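Local coordinates for lipolytic protein G-D-S-L family (Chitinophaga pinensis, PDB 4Q7Q), which is a possible lipase of the GDSL (SGNH hydrolase) family, probably hydrolysing ester bonds, though its substrate is not established, at residues A[37-41]-A[251-256]; A[30-36]-A[241-247]; A[11-16]-A[77-81]. All coordinates share one frame; numbering follows the deposited sequence. Where two conformers were deposited one is given.

Contact 1 of 3, residues A[37-41]-A[251-256]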
ATOM      1  N   LEU A  37      -8.867  -1.677 -11.947  1.00 18.47           N
ATOM      2  CA  LEU A  37     -10.196  -1.809 -11.345  1.00 19.14           C
ATOM      3  C   LEU A  37     -11.249  -1.296 -12.323  1.00 18.73           C
ATOM      4  O   LEU A  37     -12.266  -1.950 -12.563  1.00 19.46           O
ATOM      5  CB  LEU A  37     -10.288  -1.044 -10.014  1.00 18.57           C
ATOM      6  CG  LEU A  37     -11.584  -1.121  -9.180  1.00 19.74           C
ATOM      7  CD1 LEU A  37     -12.768  -0.287  -9.745  1.00 18.94           C
ATOM      8  CD2 LEU A  37     -12.004  -2.571  -8.969  1.00 21.86           C
ATOM      9  N   ASN A  38     -11.013  -0.112 -12.872  1.00 18.83           N
ATOM     10  CA  ASN A  38     -11.945   0.470 -13.825  1.00 19.23           C
ATOM     11  C   ASN A  38     -12.146  -0.386 -15.077  1.00 21.03           C
ATOM     12  O   ASN A  38     -13.229  -0.410 -15.635  1.00 21.10           O
ATOM     13  CB  ASN A  38     -11.535   1.905 -14.175  1.00 19.91           C
ATOM     14  CG  ASN A  38     -12.321   2.464 -15.342  1.00 21.68           C
ATOM     15  OD1 ASN A  38     -11.821   2.508 -16.467  1.00 21.78           O
ATOM     16  ND2 ASN A  38     -13.559   2.886 -15.083  1.00 22.48           N
ATOM     17  N   GLU A  39     -11.121  -1.113 -15.510  1.00 21.34           N
ATOM     18  CA  GLU A  39     -11.315  -2.012 -16.648  1.00 22.21           C
ATOM     19  C   GLU A  39     -12.292  -3.133 -16.300  1.00 21.62           C
ATOM     20  O   GLU A  39     -13.087  -3.555 -17.136  1.00 22.20           O
ATOM     21  CB  GLU A  39      -9.988  -2.595 -17.127  1.00 22.89           C
ATOM     22  CG  GLU A  39      -9.040  -1.564 -17.704  1.00 25.37           C
ATOM     23  CD  GLU A  39      -7.688  -2.142 -18.097  1.00 28.24           C
ATOM     24  OE1 GLU A  39      -7.335  -3.252 -17.634  1.00 29.36           O
ATOM     25  OE2 GLU A  39      -6.977  -1.481 -18.879  1.00 30.13           O
ATOM     26  N   ILE A  40     -12.226  -3.613 -15.064  1.00 21.08           N
ATOM     27  CA  ILE A  40     -13.124  -4.670 -14.613  1.00 21.44           C
ATOM     28  C   ILE A  40     -14.539  -4.120 -14.386  1.00 21.82           C
ATOM     29  O   ILE A  40     -15.532  -4.734 -14.791  1.00 24.16           O
ATOM     30  CB  ILE A  40     -12.589  -5.316 -13.324  1.00 20.86           C
ATOM     31  CG1 ILE A  40     -11.173  -5.858 -13.557  1.00 22.07           C
ATOM     32  CG2 ILE A  40     -13.517  -6.422 -12.846  1.00 20.71           C
ATOM     33  CD1 ILE A  40     -10.424  -6.205 -12.275  1.00 22.55           C
ATOM     34  N   LEU A  41     -14.615  -2.958 -13.742  1.00 22.19           N
ATOM     35  CA  LEU A  41     -15.883  -2.301 -13.445  1.00 21.93           C
ATOM     36  C   LEU A  41     -15.894  -0.912 -14.072  1.00 21.89           C
ATOM     37  O   LEU A  41     -15.555   0.073 -13.418  1.00 21.58           O
ATOM     38  CB  LEU A  41     -16.095  -2.207 -11.933  1.00 22.29           C
ATOM     39  CG  LEU A  41     -15.994  -3.537 -11.181  1.00 21.89           C
ATOM     40  CD1 LEU A  41     -16.114  -3.321  -9.685  1.00 22.72           C
ATOM     41  CD2 LEU A  41     -17.034  -4.556 -11.680  1.00 22.80           C
ATOM     42  N   LEU A 251     -10.175  -6.074  -5.100  1.00 19.65           N
ATOM     43  CA  LEU A 251     -10.994  -4.898  -4.846  1.00 19.68           C
ATOM     44  C   LEU A 251     -12.306  -4.983  -5.613  1.00 20.44           C
ATOM     45  O   LEU A 251     -13.366  -4.640  -5.088  1.00 20.35           O
ATOM     46  CB  LEU A 251     -10.230  -3.627  -5.222  1.00 19.58           C
ATOM     47  CG  LEU A 251     -10.942  -2.300  -4.950  1.00 20.51           C
ATOM     48  CD1 LEU A 251     -11.367  -2.202  -3.486  1.00 21.53           C
ATOM     49  CD2 LEU A 251     -10.066  -1.112  -5.339  1.00 20.85           C
ATOM     50  N   ALA A 252     -12.232  -5.461  -6.849  1.00 20.54           N
ATOM     51  CA  ALA A 252     -13.438  -5.606  -7.657  1.00 21.63           C
ATOM     52  C   ALA A 252     -14.451  -6.557  -7.019  1.00 22.96           C
ATOM     53  O   ALA A 252     -15.651  -6.297  -7.066  1.00 23.14           O
ATOM     54  CB  ALA A 252     -13.097  -6.037  -9.085  1.00 22.40           C
ATOM     55  N   ASP A 253     -13.970  -7.640  -6.409  1.00 23.17           N
ATOM     56  CA  ASP A 253     -14.858  -8.586  -5.731  1.00 25.24           C
ATOM     57  C   ASP A 253     -15.649  -7.902  -4.616  1.00 24.56           C
ATOM     58  O   ASP A 253     -16.848  -8.126  -4.459  1.00 24.40           O
ATOM     59  CB  ASP A 253     -14.069  -9.768  -5.157  1.00 29.82           C
ATOM     60  CG  ASP A 253     -13.496 -10.674  -6.233  1.00 36.03           C
ATOM     61  OD1 ASP A 253     -13.983 -10.622  -7.382  1.00 38.21           O
ATOM     62  OD2 ASP A 253     -12.566 -11.449  -5.925  1.00 39.09           O
ATOM     63  N   VAL A 254     -14.969  -7.071  -3.836  1.00 22.57           N
ATOM     64  CA  VAL A 254     -15.624  -6.358  -2.745  1.00 22.23           C
ATOM     65  C   VAL A 254     -16.630  -5.326  -3.272  1.00 23.11           C
ATOM     66  O   VAL A 254     -17.746  -5.210  -2.762  1.00 23.92           O
ATOM     67  CB  VAL A 254     -14.591  -5.687  -1.833  1.00 22.05           C
ATOM     68  CG1 VAL A 254     -15.275  -4.717  -0.885  1.00 23.42           C
ATOM     69  CG2 VAL A 254     -13.814  -6.748  -1.061  1.00 23.76           C
ATOM     70  N   PHE A 255     -16.239  -4.584  -4.299  1.00 21.72           N
ATOM     71  CA  PHE A 255     -17.158  -3.637  -4.919  1.00 21.96           C
ATOM     72  C   PHE A 255     -18.412  -4.351  -5.414  1.00 24.07           C
ATOM     73  O   PHE A 255     -19.524  -3.846  -5.238  1.00 23.39           O
ATOM     74  CB  PHE A 255     -16.476  -2.881  -6.062  1.00 21.15           C
ATOM     75  CG  PHE A 255     -15.578  -1.757  -5.606  1.00 21.79           C
ATOM     76  CD1 PHE A 255     -15.465  -1.425  -4.262  1.00 21.74           C
ATOM     77  CD2 PHE A 255     -14.855  -1.023  -6.529  1.00 22.07           C
ATOM     78  CE1 PHE A 255     -14.648  -0.378  -3.849  1.00 21.00           C
ATOM     79  CE2 PHE A 255     -14.035   0.019  -6.123  1.00 20.75           C
ATOM     80  CZ  PHE A 255     -13.932   0.342  -4.778  1.00 20.72           C
ATOM     81  N   ARG A 256     -18.237  -5.526  -6.017  1.00 24.82           N
ATOM     82  CA  ARG A 256     -19.383  -6.322  -6.457  1.00 27.64           C
ATOM     83  C   ARG A 256     -20.289  -6.693  -5.290  1.00 28.97           C
ATOM     84  O   ARG A 256     -21.508  -6.573  -5.385  1.00 28.61           O
ATOM     85  CB  ARG A 256     -18.934  -7.599  -7.166  1.00 29.41           C
ATOM     86  CG  ARG A 256     -18.291  -7.387  -8.517  1.00 31.26           C
ATOM     87  CD  ARG A 256     -18.116  -8.718  -9.228  1.00 34.03           C
ATOM     88  NE  ARG A 256     -17.655  -8.554 -10.602  1.00 36.80           N
ATOM     89  CZ  ARG A 256     -16.391  -8.693 -10.989  1.00 39.09           C
ATOM     90  NH1 ARG A 256     -15.451  -9.003 -10.104  1.00 40.19           N
ATOM     91  NH2 ARG A 256     -16.069  -8.528 -12.265  1.00 40.08           N
TER
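Leu-37 lays its two methyl branches over different parts of helix 241-257. CD2 rests on the backbone and methyl of Ala-252, 3.6 Å from Ala-252 CB, while CD1 reaches the rim of the Phe-255 ring, 3.8 Å from Phe-255 CE2. CG anti to the backbone N (chi1 -177°) aims this fork across to helix 241-257. There it also meets Leu-251, its CG lying 4.1 Å from Leu-251 CD2, the two side chains crossing at about a right angle. Ala-252 suits the point of nearest backbone approach, because a single methyl lets the helices close in: Leu-37 CD2 covers it from one direction, and Ile-40 CG2 touches Ala-252 CB at 3.8 Å. Leu-41, the first residue to leave helical angles after helix 33-40, still turns inward, and its CD1 sits 3.7 Å from Phe-255 CB. The ring receives CD1 of both Leu-37 and Leu-41 at its edge, near its plane, while Leu-251 CD1 of its own helix lies over one face, offset toward the rim. Trp-8 of strand 6-12 adds an edge-to-face contact to Phe-255, which places the pair of helices against the central parallel sheet. The Arg-256 side chain runs extended from CG to NE and carries the guanidinium to the end of helix 33-40; Leu-41 CD2 lies over one of its faces, and Ile-40 CG2 approaches Arg-256 NH2 to 3.4 Å. Arg-256 NH1 forms a salt bridge with Asp-253 OD1, at 3.5 Å, within its own helix. The two segments are therefore joined by branched aliphatic and aromatic packing, with charge kept to the margin, where the arginine covers Ile-40 and Leu-41 while NH1 is paired with Asp-253.

Contact 2 of 3, residues A[30-36]-A[241-247]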
ATOM      1  N   SER A  30       2.807  -0.491 -16.330  1.00 23.21           N
ATOM      2  CA  SER A  30       2.013   0.088 -17.415  1.00 23.63           C
ATOM      3  C   SER A  30       0.567   0.400 -17.004  1.00 22.66           C
ATOM      4  O   SER A  30      -0.073   1.265 -17.596  1.00 22.47           O
ATOM      5  CB  SER A  30       2.046  -0.801 -18.662  1.00 26.15           C
ATOM      6  OG  SER A  30       1.394  -2.036 -18.431  1.00 27.92           O
ATOM      7  N   LYS A  31       0.059  -0.298 -15.993  1.00 21.85           N
ATOM      8  CA  LYS A  31      -1.288  -0.036 -15.494  1.00 21.10           C
ATOM      9  C   LYS A  31      -1.341  -0.253 -13.989  1.00 19.75           C
ATOM     10  O   LYS A  31      -1.018  -1.336 -13.500  1.00 19.83           O
ATOM     11  CB  LYS A  31      -2.329  -0.932 -16.182  1.00 23.56           C
ATOM     12  CG  LYS A  31      -2.608  -0.621 -17.659  1.00 25.92           C
ATOM     13  CD  LYS A  31      -3.693  -1.540 -18.218  1.00 27.61           C
ATOM     14  CE  LYS A  31      -3.924  -1.286 -19.699  1.00 32.08           C
ATOM     15  NZ  LYS A  31      -5.016  -2.133 -20.263  1.00 34.17           N
ATOM     16  N   GLY A  32      -1.744   0.784 -13.262  1.00 18.87           N
ATOM     17  CA  GLY A  32      -1.888   0.706 -11.816  1.00 17.21           C
ATOM     18  C   GLY A  32      -3.205   0.073 -11.404  1.00 17.05           C
ATOM     19  O   GLY A  32      -4.009  -0.301 -12.253  1.00 17.68           O
ATOM     20  N   TYR A  33      -3.450  -0.041 -10.103  1.00 15.33           N
ATOM     21  CA  TYR A  33      -4.635  -0.786  -9.666  1.00 16.01           C
ATOM     22  C   TYR A  33      -5.957  -0.029  -9.843  1.00 16.44           C
ATOM     23  O   TYR A  33      -7.009  -0.659  -9.956  1.00 17.70           O
ATOM     24  CB  TYR A  33      -4.473  -1.360  -8.243  1.00 16.54           C
ATOM     25  CG  TYR A  33      -4.789  -0.402  -7.116  1.00 16.01           C
ATOM     26  CD1 TYR A  33      -6.087  -0.277  -6.622  1.00 16.90           C
ATOM     27  CD2 TYR A  33      -3.788   0.357  -6.522  1.00 16.45           C
ATOM     28  CE1 TYR A  33      -6.377   0.588  -5.593  1.00 15.99           C
ATOM     29  CE2 TYR A  33      -4.077   1.232  -5.488  1.00 16.59           C
ATOM     30  CZ  TYR A  33      -5.366   1.340  -5.024  1.00 15.99           C
ATOM     31  OH  TYR A  33      -5.642   2.223  -4.008  1.00 15.65           O
ATOM     32  N   LEU A  34      -5.910   1.302  -9.885  1.00 16.58           N
ATOM     33  CA  LEU A  34      -7.131   2.081 -10.143  1.00 16.43           C
ATOM     34  C   LEU A  34      -7.586   1.880 -11.582  1.00 17.73           C
ATOM     35  O   LEU A  34      -8.774   1.647 -11.860  1.00 18.08           O
ATOM     36  CB  LEU A  34      -6.913   3.580  -9.908  1.00 16.65           C
ATOM     37  CG  LEU A  34      -6.235   4.023  -8.606  1.00 16.89           C
ATOM     38  CD1 LEU A  34      -6.213   5.552  -8.503  1.00 16.91           C
ATOM     39  CD2 LEU A  34      -6.907   3.416  -7.393  1.00 17.58           C
ATOM     40  N   THR A  35      -6.627   1.979 -12.496  1.00 17.93           N
ATOM     41  CA  THR A  35      -6.871   1.766 -13.921  1.00 18.06           C
ATOM     42  C   THR A  35      -7.413   0.363 -14.158  1.00 17.85           C
ATOM     43  O   THR A  35      -8.405   0.181 -14.862  1.00 19.62           O
ATOM     44  CB  THR A  35      -5.580   1.994 -14.724  1.00 18.58           C
ATOM     45  OG1 THR A  35      -5.161   3.355 -14.555  1.00 19.82           O
ATOM     46  CG2 THR A  35      -5.772   1.688 -16.216  1.00 18.66           C
ATOM     47  N   ARG A  36      -6.783  -0.631 -13.541  1.00 17.89           N
ATOM     48  CA  ARG A  36      -7.213  -2.012 -13.718  0.81 17.87           C
ATOM     49  C   ARG A  36      -8.588  -2.278 -13.104  1.00 19.35           C
ATOM     50  O   ARG A  36      -9.385  -3.018 -13.676  1.00 20.68           O
ATOM     51  CB  ARG A  36      -6.171  -2.970 -13.159  0.81 18.03           C
ATOM     52  CG  ARG A  36      -4.856  -2.915 -13.907  0.81 19.72           C
ATOM     53  CD  ARG A  36      -3.808  -3.845 -13.285  0.81 21.98           C
ATOM     54  NE  ARG A  36      -2.540  -3.780 -14.009  0.81 22.35           N
ATOM     55  CZ  ARG A  36      -2.303  -4.424 -15.146  0.81 25.67           C
ATOM     56  NH1 ARG A  36      -1.131  -4.299 -15.753  0.81 26.26           N
ATOM     57  NH2 ARG A  36      -3.241  -5.198 -15.677  0.81 28.63           N
ATOM     58  N   ASP A 241       2.871  -4.668 -12.639  1.00 19.16           N
ATOM     59  CA  ASP A 241       1.619  -4.903 -13.346  1.00 21.11           C
ATOM     60  C   ASP A 241       0.887  -6.106 -12.757  1.00 21.77           C
ATOM     61  O   ASP A 241      -0.325  -6.052 -12.538  1.00 22.81           O
ATOM     62  CB  ASP A 241       1.872  -5.138 -14.835  1.00 21.83           C
ATOM     63  CG  ASP A 241       2.071  -3.847 -15.607  1.00 27.36           C
ATOM     64  OD1 ASP A 241       1.502  -2.818 -15.206  1.00 29.73           O
ATOM     65  OD2 ASP A 241       2.782  -3.868 -16.637  1.00 32.97           O
ATOM     66  N   LYS A 242       1.630  -7.182 -12.492  1.00 20.91           N
ATOM     67  CA  LYS A 242       1.063  -8.393 -11.901  1.00 20.75           C
ATOM     68  C   LYS A 242       0.479  -8.127 -10.511  1.00 19.63           C
ATOM     69  O   LYS A 242      -0.640  -8.550 -10.215  1.00 20.72           O
ATOM     70  CB  LYS A 242       2.119  -9.495 -11.825  1.00 23.25           C
ATOM     71  CG  LYS A 242       1.599 -10.800 -11.260  1.00 25.93           C
ATOM     72  CD  LYS A 242       2.692 -11.853 -11.178  1.00 29.25           C
ATOM     73  CE  LYS A 242       2.127 -13.185 -10.717  1.00 32.24           C
ATOM     74  N   GLY A 243       1.232  -7.429  -9.662  1.00 18.57           N
ATOM     75  CA  GLY A 243       0.733  -7.067  -8.349  1.00 17.66           C
ATOM     76  C   GLY A 243      -0.536  -6.227  -8.425  1.00 17.16           C
ATOM     77  O   GLY A 243      -1.508  -6.501  -7.719  1.00 18.39           O
ATOM     78  N   ASN A 244      -0.534  -5.207  -9.283  1.00 17.21           N
ATOM     79  CA  ASN A 244      -1.703  -4.345  -9.441  1.00 16.94           C
ATOM     80  C   ASN A 244      -2.939  -5.091  -9.945  1.00 17.34           C
ATOM     81  O   ASN A 244      -4.066  -4.763  -9.559  1.00 17.83           O
ATOM     82  CB  ASN A 244      -1.393  -3.153 -10.345  1.00 17.00           C
ATOM     83  CG  ASN A 244      -0.587  -2.095  -9.644  1.00 17.59           C
ATOM     84  OD1 ASN A 244      -0.881  -1.732  -8.508  1.00 18.79           O
ATOM     85  ND2 ASN A 244       0.439  -1.593 -10.310  1.00 17.17           N
ATOM     86  N   ALA A 245      -2.729  -6.092 -10.794  1.00 18.92           N
ATOM     87  CA  ALA A 245      -3.841  -6.901 -11.293  1.00 19.37           C
ATOM     88  C   ALA A 245      -4.492  -7.705 -10.163  1.00 20.11           C
ATOM     89  O   ALA A 245      -5.713  -7.776 -10.065  1.00 21.43           O
ATOM     90  CB  ALA A 245      -3.390  -7.820 -12.437  1.00 19.45           C
ATOM     91  N   ILE A 246      -3.672  -8.295  -9.300  1.00 19.90           N
ATOM     92  CA  ILE A 246      -4.191  -9.058  -8.167  1.00 19.74           C
ATOM     93  C   ILE A 246      -4.959  -8.147  -7.203  1.00 18.80           C
ATOM     94  O   ILE A 246      -6.060  -8.477  -6.757  1.00 19.73           O
ATOM     95  CB  ILE A 246      -3.055  -9.817  -7.441  1.00 19.40           C
ATOM     96  CG1 ILE A 246      -2.489 -10.906  -8.365  1.00 20.30           C
ATOM     97  CG2 ILE A 246      -3.566 -10.432  -6.144  1.00 20.10           C
ATOM     98  CD1 ILE A 246      -1.128 -11.427  -7.954  1.00 21.11           C
ATOM     99  N   ILE A 247      -4.379  -6.997  -6.889  1.00 17.26           N
ATOM    100  CA  ILE A 247      -5.057  -6.020  -6.043  1.00 16.07           C
ATOM    101  C   ILE A 247      -6.396  -5.582  -6.651  1.00 15.65           C
ATOM    102  O   ILE A 247      -7.423  -5.578  -5.974  1.00 17.58           O
ATOM    103  CB  ILE A 247      -4.174  -4.783  -5.812  1.00 15.22           C
ATOM    104  CG1 ILE A 247      -2.931  -5.170  -5.011  1.00 15.99           C
ATOM    105  CG2 ILE A 247      -4.952  -3.703  -5.082  1.00 17.12           C
ATOM    106  CD1 ILE A 247      -1.904  -4.063  -4.900  1.00 17.77           C
TER
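The backbones of 30-36 and 241-247 come closest at Tyr-33 and Asn-244, whose CA atoms are 4.6 Å apart; the loop before Gly-32, the N-cap of helix 33-40, passes the first turn of helix 241-257. Asp-241 suits this place, its carboxylate offering two oxygens to the loop's N-H groups and the charge of Arg-36. Its OD1 accepts from Ser-30 N at 2.9 Å and Lys-31 N at 3.0 Å, both on the syn side, and, in one of the arginine's two conformers, from Arg-36 NH1 at 3.1 Å in a salt bridge. That nitrogen comes from 64° above the carboxylate plane, although OD1 lies within the guanidinium plane. Ser-30 OG donates to OD2. In the same conformer Lys-31 O accepts from Arg-36 NE at 2.9 Å, while Lys-31 CB and Asp-241 O lie over opposite guanidinium faces, each offset toward the rim. Asn-244 OD1 lies at the edge of the Tyr-33 ring, and Ile-247 CG2 makes an off-centre CH-pi contact, 4.3 Å from the ring centroid. Tyr-33 OH hydrogen-bonds Thr-16 OG1. Two helices against one side of a parallel sheet fit the SGNH hydrolase fold, and helix 241-257 closely follows His-238, of a probable triad with Ser-14 and Asp-235.

Contact 3 of 3, residues A[11-16]-A[77-81]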
ATOM      1  N   ILE A  11      -8.265   6.744  -1.580  1.00 15.35           N
ATOM      2  CA  ILE A  11      -7.348   7.387  -0.650  1.00 13.40           C
ATOM      3  C   ILE A  11      -6.200   6.425  -0.401  1.00 13.56           C
ATOM      4  O   ILE A  11      -6.415   5.230  -0.167  1.00 15.46           O
ATOM      5  CB  ILE A  11      -8.060   7.731   0.679  1.00 14.95           C
ATOM      6  CG1 ILE A  11      -9.183   8.731   0.409  1.00 16.39           C
ATOM      7  CG2 ILE A  11      -7.073   8.281   1.726  1.00 16.65           C
ATOM      8  CD1 ILE A  11     -10.069   8.994   1.589  1.00 16.91           C
ATOM      9  N   GLY A  12      -4.980   6.925  -0.451  1.00 14.11           N
ATOM     10  CA  GLY A  12      -3.855   6.041  -0.246  1.00 13.23           C
ATOM     11  C   GLY A  12      -2.513   6.731  -0.213  1.00 12.68           C
ATOM     12  O   GLY A  12      -2.428   7.959  -0.075  1.00 13.95           O
ATOM     13  N   ASP A  13      -1.468   5.915  -0.320  1.00 12.71           N
ATOM     14  CA  ASP A  13      -0.086   6.380  -0.317  1.00 12.82           C
ATOM     15  C   ASP A  13       0.501   6.208  -1.728  1.00 13.18           C
ATOM     16  O   ASP A  13      -0.229   6.336  -2.708  1.00 14.55           O
ATOM     17  CB  ASP A  13       0.732   5.635   0.743  1.00 14.97           C
ATOM     18  CG  ASP A  13       0.544   4.120   0.675  1.00 16.20           C
ATOM     19  OD1 ASP A  13       0.410   3.581  -0.451  1.00 17.57           O
ATOM     20  OD2 ASP A  13       0.517   3.463   1.746  1.00 17.44           O
ATOM     21  N   SER A  14       1.788   5.895  -1.844  1.00 14.03           N
ATOM     22  CA  SER A  14       2.409   5.777  -3.161  1.00 13.98           C
ATOM     23  C   SER A  14       1.797   4.665  -4.002  1.00 14.19           C
ATOM     24  O   SER A  14       1.723   4.779  -5.212  1.00 15.37           O
ATOM     25  CB  SER A  14       3.917   5.544  -3.046  1.00 15.91           C
ATOM     26  OG  SER A  14       4.180   4.468  -2.175  1.00 18.63           O
ATOM     27  N   ILE A  15       1.371   3.583  -3.368  1.00 13.92           N
ATOM     28  CA  ILE A  15       0.797   2.473  -4.118  1.00 14.46           C
ATOM     29  C   ILE A  15      -0.437   2.924  -4.922  1.00 15.34           C
ATOM     30  O   ILE A  15      -0.687   2.428  -6.021  1.00 16.80           O
ATOM     31  CB  ILE A  15       0.532   1.277  -3.193  1.00 14.66           C
ATOM     32  CG1 ILE A  15       1.875   0.749  -2.680  1.00 15.84           C
ATOM     33  CG2 ILE A  15      -0.245   0.181  -3.895  1.00 14.69           C
ATOM     34  CD1 ILE A  15       1.780  -0.268  -1.564  1.00 19.97           C
ATOM     35  N   THR A  16      -1.154   3.916  -4.392  1.00 14.57           N
ATOM     36  CA  THR A  16      -2.307   4.517  -5.058  1.00 14.06           C
ATOM     37  C   THR A  16      -1.870   5.645  -5.982  1.00 14.96           C
ATOM     38  O   THR A  16      -2.273   5.702  -7.141  1.00 15.32           O
ATOM     39  CB  THR A  16      -3.300   5.039  -4.010  1.00 13.54           C
ATOM     40  OG1 THR A  16      -3.740   3.929  -3.218  1.00 14.76           O
ATOM     41  CG2 THR A  16      -4.496   5.720  -4.661  1.00 14.47           C
ATOM     42  N   PHE A  77      -6.386   2.918   1.607  1.00 14.52           N
ATOM     43  CA  PHE A  77      -5.301   1.956   1.442  1.00 13.68           C
ATOM     44  C   PHE A  77      -4.045   2.598   2.032  1.00 13.22           C
ATOM     45  O   PHE A  77      -3.257   3.230   1.320  1.00 13.54           O
ATOM     46  CB  PHE A  77      -5.138   1.685  -0.059  1.00 15.54           C
ATOM     47  CG  PHE A  77      -4.195   0.556  -0.416  1.00 16.18           C
ATOM     48  CD1 PHE A  77      -3.461  -0.136   0.543  1.00 15.86           C
ATOM     49  CD2 PHE A  77      -4.038   0.203  -1.749  1.00 16.03           C
ATOM     50  CE1 PHE A  77      -2.591  -1.157   0.166  1.00 15.91           C
ATOM     51  CE2 PHE A  77      -3.187  -0.827  -2.126  1.00 15.84           C
ATOM     52  CZ  PHE A  77      -2.455  -1.499  -1.167  1.00 15.28           C
ATOM     53  N   LEU A  78      -3.883   2.454   3.346  1.00 12.89           N
ATOM     54  CA  LEU A  78      -2.840   3.140   4.101  1.00 13.83           C
ATOM     55  C   LEU A  78      -2.260   2.234   5.167  1.00 13.98           C
ATOM     56  O   LEU A  78      -2.915   1.297   5.611  1.00 15.78           O
ATOM     57  CB  LEU A  78      -3.415   4.371   4.802  1.00 14.24           C
ATOM     58  CG  LEU A  78      -3.910   5.489   3.895  1.00 14.18           C
ATOM     59  CD1 LEU A  78      -4.764   6.464   4.708  1.00 15.94           C
ATOM     60  CD2 LEU A  78      -2.723   6.192   3.242  1.00 14.78           C
ATOM     61  N   GLY A  79      -1.043   2.535   5.594  1.00 13.10           N
ATOM     62  CA  GLY A  79      -0.478   1.869   6.742  1.00 13.86           C
ATOM     63  C   GLY A  79       0.961   1.426   6.561  1.00 13.68           C
ATOM     64  O   GLY A  79       1.722   1.357   7.529  1.00 13.78           O
ATOM     65  N   THR A  80       1.358   1.139   5.327  1.00 13.59           N
ATOM     66  CA  THR A  80       2.705   0.638   5.104  1.00 13.41           C
ATOM     67  C   THR A  80       3.760   1.678   5.504  1.00 13.17           C
ATOM     68  O   THR A  80       4.797   1.340   6.085  1.00 14.46           O
ATOM     69  CB  THR A  80       2.906   0.096   3.663  1.00 14.98           C
ATOM     70  OG1 THR A  80       4.066  -0.742   3.635  1.00 16.14           O
ATOM     71  CG2 THR A  80       3.051   1.216   2.641  1.00 15.08           C
ATOM     72  N   ASN A  81       3.481   2.952   5.256  1.00 12.83           N
ATOM     73  CA  ASN A  81       4.433   3.986   5.653  1.00 12.85           C
ATOM     74  C   ASN A  81       4.405   4.249   7.150  1.00 12.99           C
ATOM     75  O   ASN A  81       5.437   4.571   7.730  1.00 15.39           O
ATOM     76  CB  ASN A  81       4.225   5.270   4.853  1.00 14.47           C
ATOM     77  CG  ASN A  81       4.502   5.072   3.383  1.00 15.40           C
ATOM     78  OD1 ASN A  81       5.405   4.319   3.013  1.00 19.27           O
ATOM     79  ND2 ASN A  81       3.722   5.725   2.531  1.00 15.75           N
TER
HETATM   80  O   HOH W   1      -2.192   3.177  -1.209  1.00 16.25           O
HETATM   81  O   HOH W   2       0.859   4.410   4.225  1.00 17.04           O
HETATM   82  O   HOH W   3      -0.345   0.792   2.898  1.00 24.85           O
HETATM   83  O   HOH W   4       4.344   5.769   0.016  1.00 38.75           O
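Asp-13, just after strand 6-12 and at the N-cap of helix 14-17, points its CB toward residues 77-81. That CB packs 3.5 Å from Asn-81 ND2, a nitrogen that hydrogen-bonds Trp-54 O. CG stands between the backbone N and the carbonyl carbon (chi1 49°), which folds OD1 back to accept from Ile-15 N at 3.1 Å on its anti side, capping the helix. OD2 faces 77-81: it touches Thr-80 CG2 at 3.5 Å and accepts from two waters. Water 2 is held by Gly-79 N and Asn-81 N, and water 3 by Thr-80 N, so the carboxylate reaches the start of helix 80-85 through these two waters. An alanine here would remove both oxygens, and is likely to leave Ile-15 N without its cap and the two waters without their common acceptor. One direct backbone bond joins the segments: Phe-77 N donates to Ile-11 O at 2.9 Å. Water 1 joins Asp-13 N, Thr-16 OG1 and Phe-77 O, and Thr-16 OG1 also hydrogen-bonds Tyr-33 OH. Gly-12 suits its place because a CB there would clash with Thr-16 OG1; Leu-78 CD2 packs on its backbone, 3.5 Å from Gly-12 C, and Ile-15 CG2 meets Phe-77 CE2 at 3.6 Å. Ser-14, in the family's GDS sequence, is probably the nucleophile, and its OG bonds to His-238 NE2. Water 4 links that hydroxyl to Asn-81 ND2, consistent with the oxyanion-hole asparagine of SGNH hydrolases. Ordered waters and one carboxylate thus tie together two helix starts beside the probable active site.

Contacts 1 and 2 join the same two helices, 33-40 and 241-257, at successive levels, and they touch through the Glu-39 to Lys-31 salt bridge and the packing of Leu-251 on Tyr-33. Contact 1 is mostly buried and apolar, with an exposed arginine at its margin; contact 2 is only partly buried and relies on a charged network around one aspartate. Contact 3 lies nearest the centre of the chain, at the ends of neighbouring strands, and is the one in which ordered waters join the two segments. Tyr-33 connects contacts 2 and 3: its hydroxyl probably hydrogen-bonds Thr-16 OG1 and packs on Phe-77. Contacts 1 and 3 do not touch, their nearest atoms being about 7 Å apart.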